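Local structure of oxalate--CoA ligase (Arabidopsis thaliana, 5IE2) at residues Gly305-Glu310 with Pro325-Gly330; Phe284-Ser289 with Thr318-Ser323. The protein belongs to the ANL superfamily of AMP-binding enzymes, joining a large N-terminal region to a smaller C-terminal domain, and binds adenosine-5'-triphosphate. All coordinates share one frame; numbering follows the deposited sequence.

Interactions 1 and 2 belong to one mixed five-stranded sheet, in which strand 308-314 lies between strands 284-287 and 319-323; their centres are 12 Å apart. Along the chain the four segments alternate: 284-289 (interaction 2), 305-310 (interaction 1), 318-323 (interaction 2), 325-330 (interaction 1). Strand 284-287 leads through helix 294-304 to its parallel neighbour 308-314, and the chain then returns antiparallel as 319-323. Direct evidence that the two join is the backbone pairing of Ile285 with Pro307 and Leu309, with Leu309 N 2.9 Å from Ile285 O. Each also reaches the ATP pocket, through Glu310 on strand 308-314 and Ser289 in the loop that follows strand 284-287.

Interaction 1: residues Gly305-Glu310 with Pro325-Gly330; sequences GAPVLE and PLPEEG. With ATP (adenosine-5'-triphosphate), chain C.
Leu309 meets the planar carbonyl group of Pro325, its CD2 resting 3.3 Å from Pro325 O. CD1 of Leu309 lies 3.9 Å from both Pro325 O and Leu326 CD2. Leu326 begins by pointing away from the strand, yet its end returns far enough for this touch. The puckered rings of Pro307 and Pro327 cross at about a right angle, with Pro327 CG set against two atoms of the other ring: it lies 3.7 Å from Pro307 CB and 3.9 Å from Pro307 CG. Phe284 of strand 284-287 also touches Pro307, Leu309 and Leu326. The loop owes its shape partly to Leu326 O, which accepts from Glu329 N at 2.8 Å and from Gly330 N at 3.1 Å.

One residue beyond Leu309, the side chain of Glu310 reaches ATP. Glu310 has CG anti to the backbone N (chi1 -168°) and an extended chain, which carries OE2 to 3.1 Å from ATP N6 with an N-H...O angle of 156°. Leu292 N is a second donor to OE2, so two bonds grip the oxygen. Glu310 also pairs through its backbone with Asn324, the residue before Pro325. The geometry is that of a strand from the sheet of an AMP-binding domain, flanked by a proline-rich loop, whose Glu310 reaches the adenine amino group of ATP.

Interaction 2: residues Phe284-Ser289 with Thr318-Ser323; sequences FIRSCS and THLMSS. With ATP (adenosine-5'-triphosphate), chain C; ACY (acetic acid), chain E.
Cys288 and Leu320 mark the closest backbone approach, their CA atoms 8.8 Å apart; this distance fits two strands with 308-314 between them. The second segment turns a corner at Met321, where Met321 and Ser322 both face Tyr312 in a classic beta bulge. Side chains bridge the gap, passing Ala311 and Ala313 of the middle strand. Arg286, CG anti to the backbone N, is a straight chain to NE that carries its guanidinium across strand 308-314 to the His319 ring, which comes from the opposite direction. NH1 of Arg286 donates to His319 NE2 over 3.1 Å at 143°, almost in the ring plane, although the two planes are 66° apart. Leu320 CD1 approaches the guanidinium edge, 3.9 Å from Arg286 NH2, while Cys288 CB lies above one face, offset toward its rim. Tyr198 OH bonds both Arg286 NE and Ser323 OG, and Thr258 OG1 bonds Arg286 NH1.

Cys288 SG stands obliquely to the His319 ring, 3.7 Å from His319 CE1. Across the ring, His319 ND1 donates to OXT of an acetic acid, probably from the crystallisation liquor, at 2.7 Å and 156°. Ser289 adjoins both bound groups, its N lying 3.2 Å from ATP N7. The bonds to its two nitrogens, with the stacked ring of His216, probably restrain the rotation of His319 in this crystal, and the pocket beside ATP can accommodate a small carboxylic group.

Interaction 1: residues Gly305-Glu310 with Pro325-Gly330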
loop_
_atom_site.group_PDB
_atom_site.type_symbol
_atom_site.label_atom_id
_atom_site.label_comp_id
_atom_site.label_asym_id
_atom_site.label_seq_id
_atom_site.Cartn_x
_atom_site.Cartn_y
_atom_site.Cartn_z
ATOM N N GLY A 305 3.516 4.482 22.443
ATOM C CA GLY A 305 2.404 4.823 23.297
ATOM C C GLY A 305 1.119 5.174 22.565
ATOM O O GLY A 305 0.298 5.909 23.104
ATOM N N ALA A 306 0.951 4.669 21.338
ATOM C CA ALA A 306 -0.281 4.913 20.585
ATOM C C ALA A 306 -0.921 3.575 20.220
ATOM O O ALA A 306 -0.203 2.591 20.045
ATOM C CB ALA A 306 0.004 5.725 19.319
ATOM N N PRO A 307 -2.249 3.553 20.092
ATOM C CA PRO A 307 -2.898 2.301 19.634
ATOM C C PRO A 307 -2.459 1.917 18.215
ATOM O O PRO A 307 -2.372 2.773 17.331
ATOM C CB PRO A 307 -4.400 2.632 19.676
ATOM C CG PRO A 307 -4.422 4.153 19.473
ATOM C CD PRO A 307 -3.225 4.640 20.283
ATOM N N VAL A 308 -2.230 0.618 17.998
ATOM C CA VAL A 308 -1.772 0.123 16.693
ATOM C C VAL A 308 -2.912 -0.619 16.038
ATOM O O VAL A 308 -3.391 -1.609 16.597
ATOM C CB VAL A 308 -0.558 -0.778 16.841
ATOM C CG1 VAL A 308 -0.181 -1.422 15.495
ATOM C CG2 VAL A 308 0.628 0.088 17.355
ATOM N N LEU A 309 -3.383 -0.088 14.909
ATOM C CA LEU A 309 -4.584 -0.598 14.224
ATOM C C LEU A 309 -4.172 -1.266 12.922
ATOM O O LEU A 309 -3.635 -0.607 12.010
ATOM C CB LEU A 309 -5.554 0.551 13.937
ATOM C CG LEU A 309 -5.813 1.480 15.140
ATOM C CD1 LEU A 309 -6.771 2.625 14.712
ATOM C CD2 LEU A 309 -6.434 0.651 16.329
ATOM N N GLU A 310 -4.426 -2.564 12.841
ATOM C CA GLU A 310 -4.117 -3.313 11.636
ATOM C C GLU A 310 -5.288 -3.332 10.658
ATOM O O GLU A 310 -6.455 -3.477 11.058
ATOM C CB GLU A 310 -3.750 -4.762 12.007
ATOM C CG GLU A 310 -3.130 -5.494 10.820
ATOM C CD GLU A 310 -2.706 -6.924 11.100
ATOM O OE1 GLU A 310 -3.022 -7.473 12.180
ATOM O OE2 GLU A 310 -2.056 -7.509 10.195
ATOM N N PRO A 325 -10.925 -0.836 14.410
ATOM C CA PRO A 325 -11.496 0.498 14.632
ATOM C C PRO A 325 -10.635 1.298 15.593
ATOM O O PRO A 325 -9.755 0.718 16.275
ATOM C CB PRO A 325 -12.870 0.182 15.253
ATOM C CG PRO A 325 -12.531 -1.057 16.115
ATOM C CD PRO A 325 -11.555 -1.861 15.256
ATOM N N LEU A 326 -10.904 2.600 15.675
ATOM C CA LEU A 326 -10.337 3.469 16.744
ATOM C C LEU A 326 -10.814 2.962 18.093
ATOM O O LEU A 326 -11.900 2.430 18.197
ATOM C CB LEU A 326 -10.786 4.949 16.553
ATOM C CG LEU A 326 -10.346 5.654 15.266
ATOM C CD1 LEU A 326 -10.982 6.988 15.151
ATOM C CD2 LEU A 326 -8.837 5.860 15.322
ATOM N N PRO A 327 -9.998 3.134 19.154
ATOM C CA PRO A 327 -10.368 2.669 20.503
ATOM C C PRO A 327 -11.709 3.224 20.968
ATOM O O PRO A 327 -12.457 2.529 21.668
ATOM C CB PRO A 327 -9.224 3.182 21.372
ATOM C CG PRO A 327 -8.023 3.171 20.463
ATOM C CD PRO A 327 -8.592 3.578 19.073
ATOM N N GLU A 328 -12.041 4.450 20.566
ATOM C CA GLU A 328 -13.307 5.041 20.992
ATOM C C GLU A 328 -14.489 4.319 20.358
ATOM O O GLU A 328 -15.596 4.434 20.855
ATOM C CB GLU A 328 -13.357 6.540 20.660
ATOM C CG GLU A 328 -13.515 6.844 19.166
ATOM C CD GLU A 328 -12.854 8.159 18.739
ATOM O OE1 GLU A 328 -11.638 8.321 18.987
ATOM O OE2 GLU A 328 -13.536 9.021 18.134
ATOM N N GLU A 329 -14.254 3.552 19.289
ATOM C CA GLU A 329 -15.335 2.820 18.627
ATOM C C GLU A 329 -15.352 1.334 18.973
ATOM O O GLU A 329 -16.401 0.705 18.868
ATOM C CB GLU A 329 -15.270 2.974 17.088
ATOM C CG GLU A 329 -15.570 4.397 16.585
ATOM C CD GLU A 329 -16.991 4.889 16.948
ATOM O OE1 GLU A 329 -17.938 4.063 17.017
ATOM O OE2 GLU A 329 -17.142 6.111 17.201
ATOM N N GLY A 330 -14.218 0.750 19.358
ATOM C CA GLY A 330 -14.170 -0.690 19.612
ATOM C C GLY A 330 -12.758 -1.183 19.870
ATOM O O GLY A 330 -11.800 -0.423 19.692
HETATM P PG ATP C . -0.272 -10.567 -6.508
HETATM O O1G ATP C . -0.174 -12.021 -6.048
HETATM O O2G ATP C . 0.450 -10.302 -7.781
HETATM O O3G ATP C . -1.725 -10.100 -6.566
HETATM P PB ATP C . -0.154 -9.225 -3.954
HETATM O O1B ATP C . 0.934 -9.105 -2.910
HETATM O O2B ATP C . -1.341 -10.090 -3.727
HETATM O O3B ATP C . 0.484 -9.621 -5.413
HETATM P PA ATP C . -1.176 -6.544 -3.250
HETATM O O1A ATP C . -2.516 -6.084 -3.808
HETATM O O2A ATP C . -0.067 -5.576 -3.110
HETATM O O3A ATP C . -0.633 -7.689 -4.249
HETATM O "O5'" ATP C . -1.440 -7.342 -1.887
HETATM C "C5'" ATP C . -2.756 -7.662 -1.372
HETATM C "C4'" ATP C . -2.589 -8.940 -0.532
HETATM O "O4'" ATP C . -1.820 -8.630 0.645
HETATM C "C3'" ATP C . -3.882 -9.416 0.055
HETATM O "O3'" ATP C . -4.597 -10.181 -0.913
HETATM C "C2'" ATP C . -3.432 -10.254 1.233
HETATM O "O2'" ATP C . -2.912 -11.503 0.750
HETATM C "C1'" ATP C . -2.242 -9.470 1.704
HETATM N N9 ATP C . -2.555 -8.598 2.862
HETATM C C8 ATP C . -2.907 -7.306 2.864
HETATM N N7 ATP C . -3.074 -6.886 4.156
HETATM C C5 ATP C . -2.789 -7.959 4.964
HETATM C C6 ATP C . -2.749 -8.198 6.425
HETATM N N6 ATP C . -3.002 -7.165 7.297
HETATM N N1 ATP C . -2.399 -9.441 6.829
HETATM C C2 ATP C . -2.104 -10.434 5.959
HETATM N N3 ATP C . -2.127 -10.292 4.608
HETATM C C4 ATP C . -2.456 -9.069 4.100
#

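Interaction 2: residues Phe284-Ser289 with Thr318-Ser323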
loop_
_atom_site.group_PDB
_atom_site.type_symbol
_atom_site.label_atom_id
_atom_site.label_comp_id
_atom_site.label_asym_id
_atom_site.label_seq_id
_atom_site.Cartn_x
_atom_site.Cartn_y
_atom_site.Cartn_z
ATOM N N PHE A 284 -2.981 7.329 16.483
ATOM C CA PHE A 284 -2.872 5.891 16.191
ATOM C C PHE A 284 -1.709 5.651 15.255
ATOM O O PHE A 284 -1.179 6.569 14.606
ATOM C CB PHE A 284 -4.178 5.310 15.558
ATOM C CG PHE A 284 -4.486 5.872 14.191
ATOM C CD1 PHE A 284 -4.089 5.218 13.026
ATOM C CD2 PHE A 284 -5.159 7.079 14.071
ATOM C CE1 PHE A 284 -4.392 5.757 11.776
ATOM C CE2 PHE A 284 -5.468 7.612 12.838
ATOM C CZ PHE A 284 -5.083 6.966 11.683
ATOM N N ILE A 285 -1.320 4.391 15.166
ATOM C CA ILE A 285 -0.309 3.949 14.223
ATOM C C ILE A 285 -0.994 2.851 13.427
ATOM O O ILE A 285 -1.651 2.027 14.022
ATOM C CB ILE A 285 0.956 3.412 14.938
ATOM C CG1 ILE A 285 1.741 4.606 15.544
ATOM C CG2 ILE A 285 1.875 2.609 13.928
ATOM C CD1 ILE A 285 2.868 4.097 16.539
ATOM N N ARG A 286 -0.863 2.882 12.104
ATOM C CA ARG A 286 -1.545 1.894 11.289
ATOM C C ARG A 286 -0.570 0.915 10.624
ATOM O O ARG A 286 0.557 1.299 10.253
ATOM C CB ARG A 286 -2.397 2.640 10.242
ATOM C CG ARG A 286 -3.209 1.689 9.308
ATOM C CD ARG A 286 -3.975 2.586 8.326
ATOM N NE ARG A 286 -4.826 1.792 7.426
ATOM C CZ ARG A 286 -4.541 1.486 6.157
ATOM N NH1 ARG A 286 -3.383 1.842 5.568
ATOM N NH2 ARG A 286 -5.441 0.794 5.455
ATOM N N SER A 287 -1.010 -0.359 10.475
ATOM C CA SER A 287 -0.226 -1.338 9.746
ATOM C C SER A 287 -1.117 -2.018 8.708
ATOM O O SER A 287 -2.269 -2.212 8.984
ATOM C CB SER A 287 0.360 -2.382 10.732
ATOM O OG SER A 287 1.185 -3.352 10.063
ATOM N N CYS A 288 -0.603 -2.306 7.517
ATOM C CA CYS A 288 -1.416 -2.959 6.470
ATOM C C CYS A 288 -0.474 -3.667 5.513
ATOM O O CYS A 288 0.758 -3.472 5.620
ATOM C CB CYS A 288 -2.314 -1.898 5.760
ATOM S SG CYS A 288 -3.573 -2.616 4.708
ATOM N N SER A 289 -1.031 -4.503 4.626
ATOM C CA SER A 289 -0.387 -5.095 3.414
ATOM C C SER A 289 0.250 -6.464 3.642
ATOM O O SER A 289 0.445 -7.193 2.672
ATOM C CB SER A 289 0.698 -4.202 2.768
ATOM O OG SER A 289 0.195 -2.881 2.486
ATOM N N THR A 318 -8.884 -1.106 -4.373
ATOM C CA THR A 318 -8.384 0.288 -4.203
ATOM C C THR A 318 -7.907 0.436 -2.717
ATOM O O THR A 318 -8.260 1.379 -2.012
ATOM C CB THR A 318 -9.468 1.357 -4.602
ATOM O OG1 THR A 318 -9.981 0.957 -5.872
ATOM C CG2 THR A 318 -8.843 2.768 -4.796
ATOM N N HIS A 319 -7.101 -0.521 -2.297
ATOM C CA HIS A 319 -6.542 -0.583 -0.933
ATOM C C HIS A 319 -7.594 -1.128 0.079
ATOM O O HIS A 319 -7.913 -2.320 0.051
ATOM C CB HIS A 319 -5.952 0.807 -0.506
ATOM C CG HIS A 319 -5.101 0.738 0.739
ATOM N ND1 HIS A 319 -4.071 -0.170 0.899
ATOM C CD2 HIS A 319 -5.166 1.448 1.905
ATOM C CE1 HIS A 319 -3.541 -0.018 2.111
ATOM N NE2 HIS A 319 -4.186 0.954 2.741
ATOM N N LEU A 320 -8.114 -0.291 0.975
ATOM C CA LEU A 320 -8.763 -0.771 2.200
ATOM C C LEU A 320 -9.984 -1.720 1.973
ATOM O O LEU A 320 -10.935 -1.377 1.224
ATOM C CB LEU A 320 -9.232 0.450 3.012
ATOM C CG LEU A 320 -9.988 0.107 4.312
ATOM C CD1 LEU A 320 -9.051 -0.534 5.283
ATOM C CD2 LEU A 320 -10.573 1.428 4.873
ATOM N N MET A 321 -9.947 -2.864 2.648
ATOM C CA MET A 321 -11.110 -3.738 2.772
ATOM C C MET A 321 -11.630 -3.748 4.229
ATOM O O MET A 321 -12.821 -3.472 4.481
ATOM C CB MET A 321 -10.755 -5.169 2.329
ATOM C CG MET A 321 -10.537 -5.224 0.789
ATOM S SD MET A 321 -10.025 -6.890 0.279
ATOM C CE MET A 321 -8.278 -6.876 0.810
ATOM N N SER A 322 -10.738 -4.055 5.177
ATOM C CA SER A 322 -11.181 -4.099 6.574
ATOM C C SER A 322 -10.162 -3.431 7.480
ATOM O O SER A 322 -8.964 -3.345 7.162
ATOM C CB SER A 322 -11.443 -5.565 7.078
ATOM O OG SER A 322 -10.216 -6.306 7.212
ATOM N N SER A 323 -10.632 -2.993 8.631
ATOM C CA SER A 323 -9.698 -2.454 9.630
ATOM C C SER A 323 -10.173 -2.629 11.056
ATOM O O SER A 323 -11.371 -2.604 11.333
ATOM C CB SER A 323 -9.476 -0.958 9.395
ATOM O OG SER A 323 -8.460 -0.474 10.280
HETATM P PG ATP C . -0.272 -10.567 -6.508
HETATM O O1G ATP C . -0.174 -12.021 -6.048
HETATM O O2G ATP C . 0.450 -10.302 -7.781
HETATM O O3G ATP C . -1.725 -10.100 -6.566
HETATM P PB ATP C . -0.154 -9.225 -3.954
HETATM O O1B ATP C . 0.934 -9.105 -2.910
HETATM O O2B ATP C . -1.341 -10.090 -3.727
HETATM O O3B ATP C . 0.484 -9.621 -5.413
HETATM P PA ATP C . -1.176 -6.544 -3.250
HETATM O O1A ATP C . -2.516 -6.084 -3.808
HETATM O O2A ATP C . -0.067 -5.576 -3.110
HETATM O O3A ATP C . -0.633 -7.689 -4.249
HETATM O "O5'" ATP C . -1.440 -7.342 -1.887
HETATM C "C5'" ATP C . -2.756 -7.662 -1.372
HETATM C "C4'" ATP C . -2.589 -8.940 -0.532
HETATM O "O4'" ATP C . -1.820 -8.630 0.645
HETATM C "C3'" ATP C . -3.882 -9.416 0.055
HETATM O "O3'" ATP C . -4.597 -10.181 -0.913
HETATM C "C2'" ATP C . -3.432 -10.254 1.233
HETATM O "O2'" ATP C . -2.912 -11.503 0.750
HETATM C "C1'" ATP C . -2.242 -9.470 1.704
HETATM N N9 ATP C . -2.555 -8.598 2.862
HETATM C C8 ATP C . -2.907 -7.306 2.864
HETATM N N7 ATP C . -3.074 -6.886 4.156
HETATM C C5 ATP C . -2.789 -7.959 4.964
HETATM C C6 ATP C . -2.749 -8.198 6.425
HETATM N N6 ATP C . -3.002 -7.165 7.297
HETATM N N1 ATP C . -2.399 -9.441 6.829
HETATM C C2 ATP C . -2.104 -10.434 5.959
HETATM N N3 ATP C . -2.127 -10.292 4.608
HETATM C C4 ATP C . -2.456 -9.069 4.100
HETATM C C ACY E . -2.356 -2.959 0.227
HETATM O O ACY E . -1.918 -2.510 1.348
HETATM O OXT ACY E . -3.314 -2.444 -0.423
HETATM C CH3 ACY E . -1.731 -4.210 -0.334
#